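Local atomic coordinates of glycosyl transferase, group 1 family protein (Staphylococcus aureus, PDB entry 4WAC), a protein that belongs to the group 1 glycosyl transferases and is built on the GT-B fold of two Rossmann-like domains, to which a long antiparallel sheet is added. Residues A[28-33]-A[308-313]; A[416-421]-A[476-481]; A[323-328]-A[395-400]; A[76-81]-A[199-204]. All blocks are in the same frame, centred on the assembly; numbering follows the deposited sequence.

Interaction 1 (A[28-33]-A[308-313]); sequences FNRSKE and SNFVKI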
# COMPACT_ATOMS: atom_id res chain seq x y z
N PHE A 28 -31.74 24.61 -21.89
CA PHE A 28 -32.87 25.24 -21.21
C PHE A 28 -33.67 26.11 -22.16
O PHE A 28 -34.88 25.90 -22.35
CB PHE A 28 -32.38 26.08 -20.04
CG PHE A 28 -31.91 25.26 -18.87
CD1 PHE A 28 -32.50 24.05 -18.60
CD2 PHE A 28 -30.88 25.71 -18.06
CE1 PHE A 28 -32.07 23.27 -17.53
CE2 PHE A 28 -30.45 24.95 -16.99
CZ PHE A 28 -31.05 23.72 -16.73
N ASN A 29 -33.01 27.08 -22.77
CA ASN A 29 -33.73 27.95 -23.67
C ASN A 29 -34.28 27.21 -24.89
O ASN A 29 -35.33 27.58 -25.40
CB ASN A 29 -32.86 29.11 -24.13
CG ASN A 29 -33.71 30.24 -24.71
OD1 ASN A 29 -34.64 30.72 -24.04
ND2 ASN A 29 -33.46 30.62 -25.96
N ARG A 30 -33.58 26.18 -25.34
CA ARG A 30 -34.03 25.46 -26.54
C ARG A 30 -35.31 24.70 -26.21
O ARG A 30 -36.21 24.56 -27.04
CB ARG A 30 -32.92 24.52 -27.05
CG ARG A 30 -33.40 23.24 -27.73
CD ARG A 30 -32.52 22.79 -28.91
NE ARG A 30 -31.06 22.82 -28.69
CZ ARG A 30 -30.34 21.85 -28.11
NH1 ARG A 30 -30.92 20.76 -27.61
NH2 ARG A 30 -29.03 21.98 -28.00
N SER A 31 -35.38 24.24 -24.98
CA SER A 31 -36.55 23.51 -24.51
C SER A 31 -37.72 24.47 -24.49
O SER A 31 -38.84 24.12 -24.90
CB SER A 31 -36.29 22.93 -23.11
OG SER A 31 -37.46 22.31 -22.59
N LYS A 32 -37.45 25.67 -24.00
CA LYS A 32 -38.47 26.71 -23.89
C LYS A 32 -39.10 26.96 -25.25
O LYS A 32 -40.32 26.98 -25.36
CB LYS A 32 -37.88 28.00 -23.32
CG LYS A 32 -38.84 29.17 -23.46
CD LYS A 32 -38.18 30.49 -23.11
CE LYS A 32 -39.05 31.67 -23.52
NZ LYS A 32 -40.45 31.54 -23.01
N GLU A 33 -38.27 27.13 -26.28
CA GLU A 33 -38.79 27.39 -27.63
C GLU A 33 -39.56 26.20 -28.21
O GLU A 33 -40.58 26.39 -28.88
CB GLU A 33 -37.66 27.79 -28.59
CG GLU A 33 -36.85 29.01 -28.16
CD GLU A 33 -37.64 30.33 -28.23
OE1 GLU A 33 -38.75 30.35 -28.82
OE2 GLU A 33 -37.12 31.33 -27.68
N SER A 308 -28.03 27.27 -35.44
CA SER A 308 -27.60 28.14 -34.36
C SER A 308 -28.42 27.97 -33.08
O SER A 308 -29.58 27.61 -33.12
CB SER A 308 -27.68 29.59 -34.83
OG SER A 308 -27.95 30.46 -33.75
N ASN A 309 -27.82 28.26 -31.94
CA ASN A 309 -28.60 28.45 -30.73
C ASN A 309 -29.69 29.50 -30.92
O ASN A 309 -29.53 30.45 -31.68
CB ASN A 309 -27.73 28.88 -29.55
CG ASN A 309 -26.80 27.78 -29.07
OD1 ASN A 309 -25.58 27.94 -29.07
ND2 ASN A 309 -27.38 26.63 -28.71
N PHE A 310 -30.79 29.30 -30.22
CA PHE A 310 -31.81 30.32 -30.13
C PHE A 310 -31.21 31.52 -29.41
O PHE A 310 -30.36 31.36 -28.55
CB PHE A 310 -33.05 29.79 -29.41
CG PHE A 310 -33.79 28.74 -30.21
CD1 PHE A 310 -34.76 29.12 -31.15
CD2 PHE A 310 -33.52 27.39 -30.04
CE1 PHE A 310 -35.44 28.15 -31.90
CE2 PHE A 310 -34.21 26.40 -30.79
CZ PHE A 310 -35.17 26.78 -31.72
N VAL A 311 -31.64 32.73 -29.78
CA VAL A 311 -31.17 33.91 -29.06
C VAL A 311 -32.33 34.70 -28.49
O VAL A 311 -33.33 34.94 -29.16
CB VAL A 311 -30.31 34.82 -29.95
CG1 VAL A 311 -29.87 36.05 -29.15
CG2 VAL A 311 -29.10 34.07 -30.47
N LYS A 312 -32.19 35.05 -27.22
CA LYS A 312 -33.24 35.71 -26.47
C LYS A 312 -32.89 37.16 -26.26
O LYS A 312 -31.79 37.48 -25.80
CB LYS A 312 -33.45 35.02 -25.12
CG LYS A 312 -34.47 35.71 -24.25
CD LYS A 312 -34.53 35.08 -22.87
CE LYS A 312 -35.64 35.68 -22.04
NZ LYS A 312 -35.74 35.00 -20.72
N ILE A 313 -33.82 38.05 -26.60
CA ILE A 313 -33.54 39.49 -26.55
C ILE A 313 -34.05 40.12 -25.27
O ILE A 313 -35.21 40.55 -25.20
CB ILE A 313 -34.15 40.24 -27.74
CG1 ILE A 313 -33.89 39.47 -29.04
CG2 ILE A 313 -33.58 41.64 -27.82
CD1 ILE A 313 -32.43 39.24 -29.33

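Interaction 2 (A[416-421]-A[476-481]); sequences EAMISK and RENIIE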
# COMPACT_ATOMS: atom_id res chain seq x y z
N GLU A 416 -24.80 38.35 -26.32
CA GLU A 416 -25.54 38.84 -25.15
C GLU A 416 -25.18 40.27 -24.75
O GLU A 416 -26.04 41.02 -24.25
CB GLU A 416 -25.31 37.92 -23.95
CG GLU A 416 -26.15 38.27 -22.72
CD GLU A 416 -25.90 37.32 -21.53
OE1 GLU A 416 -26.73 37.30 -20.60
OE2 GLU A 416 -24.87 36.61 -21.53
N ALA A 417 -23.91 40.64 -24.95
CA ALA A 417 -23.43 41.99 -24.63
C ALA A 417 -23.94 43.01 -25.63
O ALA A 417 -24.29 44.13 -25.25
CB ALA A 417 -21.92 42.03 -24.58
N MET A 418 -23.96 42.62 -26.91
CA MET A 418 -24.46 43.48 -27.98
C MET A 418 -25.95 43.81 -27.79
O MET A 418 -26.39 44.91 -28.14
CB MET A 418 -24.23 42.83 -29.34
CG MET A 418 -22.79 42.63 -29.74
SD MET A 418 -22.65 41.60 -31.23
CE MET A 418 -23.71 42.47 -32.36
N ILE A 419 -26.70 42.85 -27.25
CA ILE A 419 -28.11 43.03 -26.92
C ILE A 419 -28.32 44.16 -25.91
O ILE A 419 -29.29 44.92 -26.02
CB ILE A 419 -28.73 41.71 -26.37
CG1 ILE A 419 -28.71 40.61 -27.43
CG2 ILE A 419 -30.15 41.90 -25.83
CD1 ILE A 419 -29.33 39.30 -26.97
N SER A 420 -27.40 44.30 -24.96
CA SER A 420 -27.45 45.39 -23.98
C SER A 420 -26.88 46.69 -24.54
O SER A 420 -26.57 47.62 -23.78
CB SER A 420 -26.72 45.00 -22.68
OG SER A 420 -27.15 43.75 -22.17
N LYS A 421 -26.76 46.76 -25.87
CA LYS A 421 -26.23 47.92 -26.59
C LYS A 421 -24.75 48.20 -26.26
O LYS A 421 -24.26 49.33 -26.41
CB LYS A 421 -27.09 49.16 -26.31
CG LYS A 421 -28.58 48.94 -26.43
CD LYS A 421 -29.15 49.77 -27.56
CE LYS A 421 -30.31 50.60 -27.09
NZ LYS A 421 -29.89 51.57 -26.03
N ARG A 476 -27.02 45.78 -30.92
CA ARG A 476 -28.29 45.21 -30.47
C ARG A 476 -29.25 44.88 -31.62
O ARG A 476 -29.80 43.78 -31.67
CB ARG A 476 -28.99 46.17 -29.49
CG ARG A 476 -30.46 45.83 -29.20
CD ARG A 476 -31.13 46.77 -28.17
NE ARG A 476 -32.53 46.39 -27.96
CZ ARG A 476 -32.95 45.44 -27.12
NH1 ARG A 476 -32.09 44.75 -26.40
NH2 ARG A 476 -34.25 45.17 -27.02
N GLU A 477 -29.46 45.83 -32.52
CA GLU A 477 -30.44 45.65 -33.58
C GLU A 477 -29.97 44.62 -34.61
O GLU A 477 -30.78 43.91 -35.22
CB GLU A 477 -30.75 47.01 -34.26
CG GLU A 477 -29.94 47.32 -35.53
CD GLU A 477 -30.19 48.72 -36.08
OE1 GLU A 477 -30.12 49.69 -35.30
OE2 GLU A 477 -30.45 48.85 -37.30
N ASN A 478 -28.65 44.52 -34.78
CA ASN A 478 -28.09 43.56 -35.71
C ASN A 478 -28.45 42.14 -35.30
O ASN A 478 -28.86 41.33 -36.13
CB ASN A 478 -26.58 43.69 -35.78
CG ASN A 478 -25.99 42.80 -36.83
OD1 ASN A 478 -26.64 42.47 -37.82
ND2 ASN A 478 -24.74 42.40 -36.63
N ILE A 479 -28.29 41.86 -34.00
CA ILE A 479 -28.62 40.57 -33.40
C ILE A 479 -30.08 40.18 -33.71
O ILE A 479 -30.35 39.06 -34.14
CB ILE A 479 -28.39 40.60 -31.84
CG1 ILE A 479 -26.96 41.02 -31.51
CG2 ILE A 479 -28.67 39.25 -31.20
CD1 ILE A 479 -25.94 40.01 -32.00
N ILE A 480 -30.99 41.14 -33.51
CA ILE A 480 -32.43 40.95 -33.69
C ILE A 480 -32.77 40.51 -35.13
O ILE A 480 -33.60 39.62 -35.33
CB ILE A 480 -33.26 42.25 -33.34
CG1 ILE A 480 -33.14 42.61 -31.85
CG2 ILE A 480 -34.73 42.08 -33.69
CD1 ILE A 480 -33.02 44.12 -31.58
N GLU A 481 -32.14 41.12 -36.12
CA GLU A 481 -32.42 40.72 -37.48
C GLU A 481 -31.72 39.40 -37.79
O GLU A 481 -32.26 38.57 -38.53
CB GLU A 481 -32.00 41.84 -38.47
CG GLU A 481 -30.49 41.98 -38.73
CD GLU A 481 -30.09 43.36 -39.26
OE1 GLU A 481 -30.98 44.17 -39.62
OE2 GLU A 481 -28.87 43.65 -39.28

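Interaction 3 (A[323-328]-A[395-400]); sequences EKIVGH and LEDFKL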
# COMPACT_ATOMS: atom_id res chain seq x y z
N GLU A 323 -18.55 56.55 -18.55
CA GLU A 323 -17.31 56.38 -17.79
C GLU A 323 -16.46 55.31 -18.45
O GLU A 323 -16.96 54.26 -18.85
CB GLU A 323 -17.56 56.03 -16.30
CG GLU A 323 -17.95 57.22 -15.41
CD GLU A 323 -19.09 58.06 -15.99
OE1 GLU A 323 -20.14 57.49 -16.36
OE2 GLU A 323 -18.91 59.30 -16.10
N LYS A 324 -15.16 55.59 -18.57
CA LYS A 324 -14.27 54.71 -19.31
C LYS A 324 -14.08 53.37 -18.59
O LYS A 324 -13.00 53.04 -18.09
CB LYS A 324 -12.94 55.43 -19.60
CG LYS A 324 -13.16 56.91 -19.98
CD LYS A 324 -11.89 57.62 -20.43
CE LYS A 324 -10.71 57.28 -19.54
NZ LYS A 324 -9.38 57.58 -20.15
N ILE A 325 -15.17 52.60 -18.55
CA ILE A 325 -15.18 51.26 -17.99
C ILE A 325 -15.39 50.24 -19.12
O ILE A 325 -16.23 50.43 -20.00
CB ILE A 325 -16.30 51.12 -16.91
CG1 ILE A 325 -16.22 52.25 -15.87
CG2 ILE A 325 -16.21 49.77 -16.21
CD1 ILE A 325 -17.27 52.16 -14.81
N VAL A 326 -14.60 49.17 -19.08
CA VAL A 326 -14.72 48.07 -20.04
C VAL A 326 -14.42 46.71 -19.42
O VAL A 326 -13.33 46.46 -18.93
CB VAL A 326 -13.81 48.28 -21.22
CG1 VAL A 326 -12.51 48.85 -20.71
CG2 VAL A 326 -13.66 46.97 -22.05
N GLY A 327 -15.40 45.83 -19.51
CA GLY A 327 -15.41 44.60 -18.75
C GLY A 327 -15.31 43.30 -19.52
O GLY A 327 -15.47 43.23 -20.76
N HIS A 328 -15.03 42.25 -18.76
CA HIS A 328 -14.90 40.92 -19.32
C HIS A 328 -15.64 39.94 -18.43
O HIS A 328 -15.43 39.89 -17.21
CB HIS A 328 -13.43 40.52 -19.48
CG HIS A 328 -13.25 39.24 -20.24
ND1 HIS A 328 -13.10 39.20 -21.61
CD2 HIS A 328 -13.20 37.95 -19.82
CE1 HIS A 328 -12.96 37.95 -22.01
NE2 HIS A 328 -13.02 37.17 -20.94
N LEU A 395 -23.47 44.44 -17.56
CA LEU A 395 -23.46 44.98 -18.93
C LEU A 395 -23.79 46.47 -18.98
O LEU A 395 -23.21 47.19 -19.79
CB LEU A 395 -24.46 44.20 -19.80
CG LEU A 395 -24.08 42.75 -20.10
CD1 LEU A 395 -25.23 41.94 -20.69
CD2 LEU A 395 -22.88 42.71 -21.03
N GLU A 396 -24.71 46.91 -18.13
CA GLU A 396 -25.09 48.32 -18.02
C GLU A 396 -23.96 49.23 -17.56
O GLU A 396 -23.88 50.41 -17.95
CB GLU A 396 -26.28 48.49 -17.06
CG GLU A 396 -26.97 49.84 -17.21
CD GLU A 396 -28.24 49.97 -16.38
OE1 GLU A 396 -28.62 48.99 -15.70
OE2 GLU A 396 -28.87 51.05 -16.44
N ASP A 397 -23.09 48.68 -16.73
CA ASP A 397 -21.97 49.39 -16.13
C ASP A 397 -20.87 49.59 -17.20
O ASP A 397 -20.04 50.50 -17.10
CB ASP A 397 -21.48 48.60 -14.89
CG ASP A 397 -20.31 49.25 -14.13
OD1 ASP A 397 -19.39 49.83 -14.73
OD2 ASP A 397 -20.33 49.17 -12.88
N PHE A 398 -20.90 48.78 -18.26
CA PHE A 398 -19.84 48.79 -19.29
C PHE A 398 -20.14 49.73 -20.47
O PHE A 398 -21.29 49.89 -20.88
CB PHE A 398 -19.59 47.35 -19.81
CG PHE A 398 -19.17 46.35 -18.74
CD1 PHE A 398 -18.54 46.77 -17.57
CD2 PHE A 398 -19.39 44.98 -18.92
CE1 PHE A 398 -18.15 45.84 -16.59
CE2 PHE A 398 -18.99 44.05 -17.95
CZ PHE A 398 -18.37 44.48 -16.79
N LYS A 399 -19.10 50.34 -21.04
CA LYS A 399 -19.26 51.10 -22.29
C LYS A 399 -19.06 50.18 -23.50
O LYS A 399 -19.79 50.26 -24.48
CB LYS A 399 -18.28 52.29 -22.37
CG LYS A 399 -18.98 53.61 -22.57
CD LYS A 399 -18.28 54.69 -23.43
CE LYS A 399 -16.90 55.10 -22.92
NZ LYS A 399 -16.42 56.28 -23.73
N LEU A 400 -18.05 49.32 -23.40
CA LEU A 400 -17.76 48.32 -24.41
C LEU A 400 -17.37 47.06 -23.64
O LEU A 400 -17.41 47.05 -22.40
CB LEU A 400 -16.65 48.81 -25.36
CG LEU A 400 -15.23 49.11 -24.86
CD1 LEU A 400 -14.18 48.07 -25.32
CD2 LEU A 400 -14.81 50.51 -25.23

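Interaction 4 (A[76-81]-A[199-204]); sequences EYFKQI and LVNKKE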
# COMPACT_ATOMS: atom_id res chain seq x y z
N GLU A 76 -33.40 8.18 -10.67
CA GLU A 76 -34.78 8.50 -10.30
C GLU A 76 -35.75 7.49 -10.87
O GLU A 76 -36.71 7.08 -10.19
CB GLU A 76 -35.18 9.89 -10.77
CG GLU A 76 -34.48 11.00 -9.96
CD GLU A 76 -35.10 11.17 -8.58
OE1 GLU A 76 -34.35 11.41 -7.61
OE2 GLU A 76 -36.34 11.06 -8.47
N TYR A 77 -35.52 7.08 -12.12
CA TYR A 77 -36.42 6.12 -12.72
C TYR A 77 -36.43 4.81 -11.91
O TYR A 77 -37.49 4.31 -11.52
CB TYR A 77 -36.01 5.85 -14.16
CG TYR A 77 -36.73 4.65 -14.75
CD1 TYR A 77 -38.08 4.73 -15.10
CD2 TYR A 77 -36.04 3.45 -14.96
CE1 TYR A 77 -38.73 3.65 -15.66
CE2 TYR A 77 -36.70 2.34 -15.56
CZ TYR A 77 -38.05 2.44 -15.88
OH TYR A 77 -38.69 1.34 -16.42
N PHE A 78 -35.27 4.24 -11.63
CA PHE A 78 -35.29 2.98 -10.89
C PHE A 78 -35.75 3.17 -9.44
O PHE A 78 -36.38 2.29 -8.87
CB PHE A 78 -33.94 2.31 -10.94
CG PHE A 78 -33.61 1.76 -12.30
CD1 PHE A 78 -34.24 0.63 -12.75
CD2 PHE A 78 -32.70 2.42 -13.14
CE1 PHE A 78 -33.96 0.13 -14.02
CE2 PHE A 78 -32.42 1.95 -14.40
CZ PHE A 78 -33.04 0.80 -14.84
N LYS A 79 -35.47 4.34 -8.86
CA LYS A 79 -36.04 4.69 -7.57
C LYS A 79 -37.54 4.61 -7.60
O LYS A 79 -38.17 4.13 -6.65
CB LYS A 79 -35.62 6.08 -7.15
CG LYS A 79 -36.21 6.53 -5.82
CD LYS A 79 -35.40 7.69 -5.21
CE LYS A 79 -36.11 9.01 -5.35
NZ LYS A 79 -35.19 10.15 -5.28
N GLN A 80 -38.13 5.07 -8.69
CA GLN A 80 -39.59 5.09 -8.74
C GLN A 80 -40.13 3.65 -8.87
O GLN A 80 -41.14 3.29 -8.26
CB GLN A 80 -40.07 6.03 -9.88
CG GLN A 80 -41.57 6.23 -9.91
CD GLN A 80 -42.15 6.70 -8.57
OE1 GLN A 80 -41.62 7.61 -7.92
NE2 GLN A 80 -43.24 6.05 -8.14
N ILE A 81 -39.45 2.80 -9.65
CA ILE A 81 -39.82 1.40 -9.72
C ILE A 81 -39.76 0.78 -8.31
O ILE A 81 -40.64 0.04 -7.89
CB ILE A 81 -38.88 0.60 -10.66
CG1 ILE A 81 -38.88 1.15 -12.09
CG2 ILE A 81 -39.16 -0.90 -10.57
CD1 ILE A 81 -40.11 0.95 -12.86
N LEU A 199 -30.69 -3.85 -8.25
CA LEU A 199 -31.23 -4.74 -7.22
C LEU A 199 -32.75 -4.90 -7.33
O LEU A 199 -33.25 -6.02 -7.21
CB LEU A 199 -30.85 -4.20 -5.81
CG LEU A 199 -29.35 -3.96 -5.57
CD1 LEU A 199 -29.08 -3.18 -4.31
CD2 LEU A 199 -28.56 -5.28 -5.54
N VAL A 200 -33.47 -3.80 -7.51
CA VAL A 200 -34.94 -3.86 -7.59
C VAL A 200 -35.41 -4.77 -8.75
O VAL A 200 -36.49 -5.35 -8.70
CB VAL A 200 -35.56 -2.45 -7.73
CG1 VAL A 200 -35.00 -1.72 -8.95
CG2 VAL A 200 -37.07 -2.52 -7.74
N ASN A 201 -34.58 -4.92 -9.80
CA ASN A 201 -34.95 -5.84 -10.88
C ASN A 201 -34.09 -7.09 -10.97
O ASN A 201 -34.18 -7.80 -11.96
CB ASN A 201 -34.88 -5.13 -12.22
CG ASN A 201 -35.95 -4.05 -12.38
OD1 ASN A 201 -36.99 -4.07 -11.73
ND2 ASN A 201 -35.68 -3.10 -13.26
N LYS A 202 -33.22 -7.33 -9.97
CA LYS A 202 -32.30 -8.46 -9.98
C LYS A 202 -31.48 -8.55 -11.27
O LYS A 202 -31.37 -9.61 -11.86
CB LYS A 202 -33.06 -9.78 -9.74
CG LYS A 202 -33.34 -9.97 -8.26
CD LYS A 202 -34.64 -10.69 -7.99
CE LYS A 202 -34.43 -12.10 -7.48
NZ LYS A 202 -33.90 -13.08 -8.50
N LYS A 203 -30.92 -7.43 -11.72
CA LYS A 203 -30.23 -7.43 -13.02
C LYS A 203 -28.88 -6.74 -12.89
O LYS A 203 -28.77 -5.77 -12.14
CB LYS A 203 -31.09 -6.72 -14.10
CG LYS A 203 -30.69 -7.11 -15.50
CD LYS A 203 -31.51 -6.41 -16.58
CE LYS A 203 -31.23 -7.02 -17.97
NZ LYS A 203 -29.78 -7.25 -18.27
N GLU A 204 -27.87 -7.21 -13.62
CA GLU A 204 -26.55 -6.57 -13.58
C GLU A 204 -26.21 -5.91 -14.91
O GLU A 204 -26.77 -6.27 -15.94
CB GLU A 204 -25.44 -7.58 -13.19
CG GLU A 204 -25.22 -8.74 -14.21
CD GLU A 204 -23.87 -9.43 -14.01
OE1 GLU A 204 -23.32 -10.03 -14.96
OE2 GLU A 204 -23.32 -9.32 -12.90

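Interaction 1 (A[28-33]-A[308-313])
F310 sets its ring against helix 23-36 beside R30 and E33, at the seam between the two lobes of the GT-B fold: the helix belongs to the N-terminal Rossmann-like half, while 308-313 is part of the connection leading from strand 304-306 of that half to strand 326-329 of the other. Part of this junction is one aromatic side chain resting on a helix.

The first kind of contact is CH-pi. CG of E33 lies over one face of the F310 ring, 3.9 Å from its centroid and displaced toward the rim. In E33, chi1 of -58° sets CG beside the backbone N; the chain bends again at chi2, and the carboxylate plane lies 20° from that of the ring. The two side chains run past each other in opposite directions.

Plain packing adds R30, whose CA lies 4.0 Å from CD2 of F310, with CB close behind; the guanidinium reaches elsewhere, to a salt bridge with D231. I488 of helix 485-496 also touches F310, and W492 of the same helix touches R30, as expected where the C-terminal helix of a GT-B protein returns to the N-terminal half.

Polar side chains border the ring without bonding across the contact. At the more exposed margin the like-charged NZ atoms of K32 and K312 lie 6.3 Å apart. The amide of N29 is steeply inclined to the F310 ring, at 77°, and meets the root of that side chain: ND2 of N29 is 3.6 Å from CB of F310.

Interaction 2 (A[416-421]-A[476-481])
M418 and I479 form the tight end of this contact. The methyl CE of M418 presses on CD1 of I479 at 3.3 Å, a close approach for two apolar carbons, and the sulfur SD lies 3.7 Å from the same CD1. A bend at chi3 (54°) turns the methionine methyl onto the isoleucine. Next to this pair I419 crosses I479 at about a right angle, CG1 of I419 being 4.0 Å from CG2 of I479. F436 of helix 433-436 touches both M418 and I479, adding to the apolar cluster.

The polar half of the contact depends on how a helix ends. Helix 412-419 closes in a Schellman motif, with K421 as its positive-phi C' residue: K421 N bonds to M418 O and R422 N to A417 O. The carbonyl of I419, at this terminus, receives a side chain from helix 465-482. R476 NH1 donates to I419 O over 2.8 Å at 158°, and the acceptor lies almost in the guanidinium plane. The arginine chain, extended from CG to NE, carries the group across, and NH1 has a second acceptor in H314 O, so two carbonyls grip one nitrogen.

The side formed by K421 and R476 is more open to solvent, both residues being partly exposed, and only their aliphatic stems touch. These meet obliquely, CD of K421 being 3.6 Å from CD of R476, while the bent lysine carries its charge elsewhere: NZ of K421 stays 6.1 Å from NE of R476.

Interaction 3 (A[323-328]-A[395-400])
With CG beside its backbone N (chi1 -59°), F398 turns its ring flat against the main chain of G327, and L400, whose CG sits between backbone N and carbonyl carbon (chi1 63°), reaches V326. The CA of G327 stands over the middle of the F398 ring, 3.6 Å from its centroid, a CH-pi contact in which a residue without a side chain lets an aromatic face come up to the backbone. I325 meets the same ring at its edge, CG2 lying 4.0 Å from CD1 of F398. Beyond K399, CD1 of L400 touches CG2 of V326 at 3.5 Å.

One backbone bond ties the pieces: K399 N donates to I325 O at 3.1 Å and is nearly straight (169°). The K399 side chain leaves for a salt bridge with D465 and the carbonyls of L461 and V462. The packing probably carries a cost: OD1 of D397 is buried against CD1 of I325, 3.2 Å away, and finds no polar partner in the model.

Strands 326-329 and 400-403 are neighbours in the parallel sheet of the C-terminal half, the Rossmann-like arrangement characteristic of the GT-B fold.

Interaction 4 (A[76-81]-A[199-204])
I81 and V200 face each other with methyl groups, their side chains crossing at about a right angle. CG2 of I81 approaches CG2 of V200 to 3.9 Å, and in each residue this methyl is the branch anti to the backbone N. The other methyl of V200, CG1, lies 4.2 Å from the carbonyl O of F78. Both are van der Waals contacts at ordinary packing distance, an example of a small contact made by shape rather than by bonds.

F78 and N201 are also set nearly perpendicular. The amide of N201 comes up at the edge of the F78 ring, near the ring plane, with its own plane turned 73° from it; it reaches I81 as well. Within the helix, CD2 of Y77 covers one face of the F78 ring, 3.7 Å above its plane and over its centre. CG1 of I81 in turn lies above the rim of the Y77 ring.

In the 199-204 turn, K202 and K203 both lie opposite V198, a G1 beta bulge, and L199 and K202 pack on F117 and E106 of the second subunit.

Helix 74-83 follows strand 71-73, an edge of the N-terminal parallel sheet, and here meets the turn joining strands 193-198 and 203-205 of the antiparallel sheet. F78 also touches L211 and Y214 of helix 208-219 and I182 of strand 180-186.

How the interactions relate
Interactions 2 and 3 are the buried pair; both lie in the C-terminal half, and they touch where L395 packs on A417 and S420. Interaction 3 has sheet chemistry, a backbone bond and an aromatic face on glycine, whereas interaction 2 joins two helices through apolar side chains and an arginine at a helix end. Interaction 1, partly buried, joins the halves of the fold; its 308-313 connection packs V311, K312 and I313 on interaction 2, including I419 and R476. Interaction 4, also partly buried, is remote, with its centre about 53 Å from that of interaction 3, and links the N-terminal half to the added antiparallel sheet by modest apolar contacts and an amide at a ring edge.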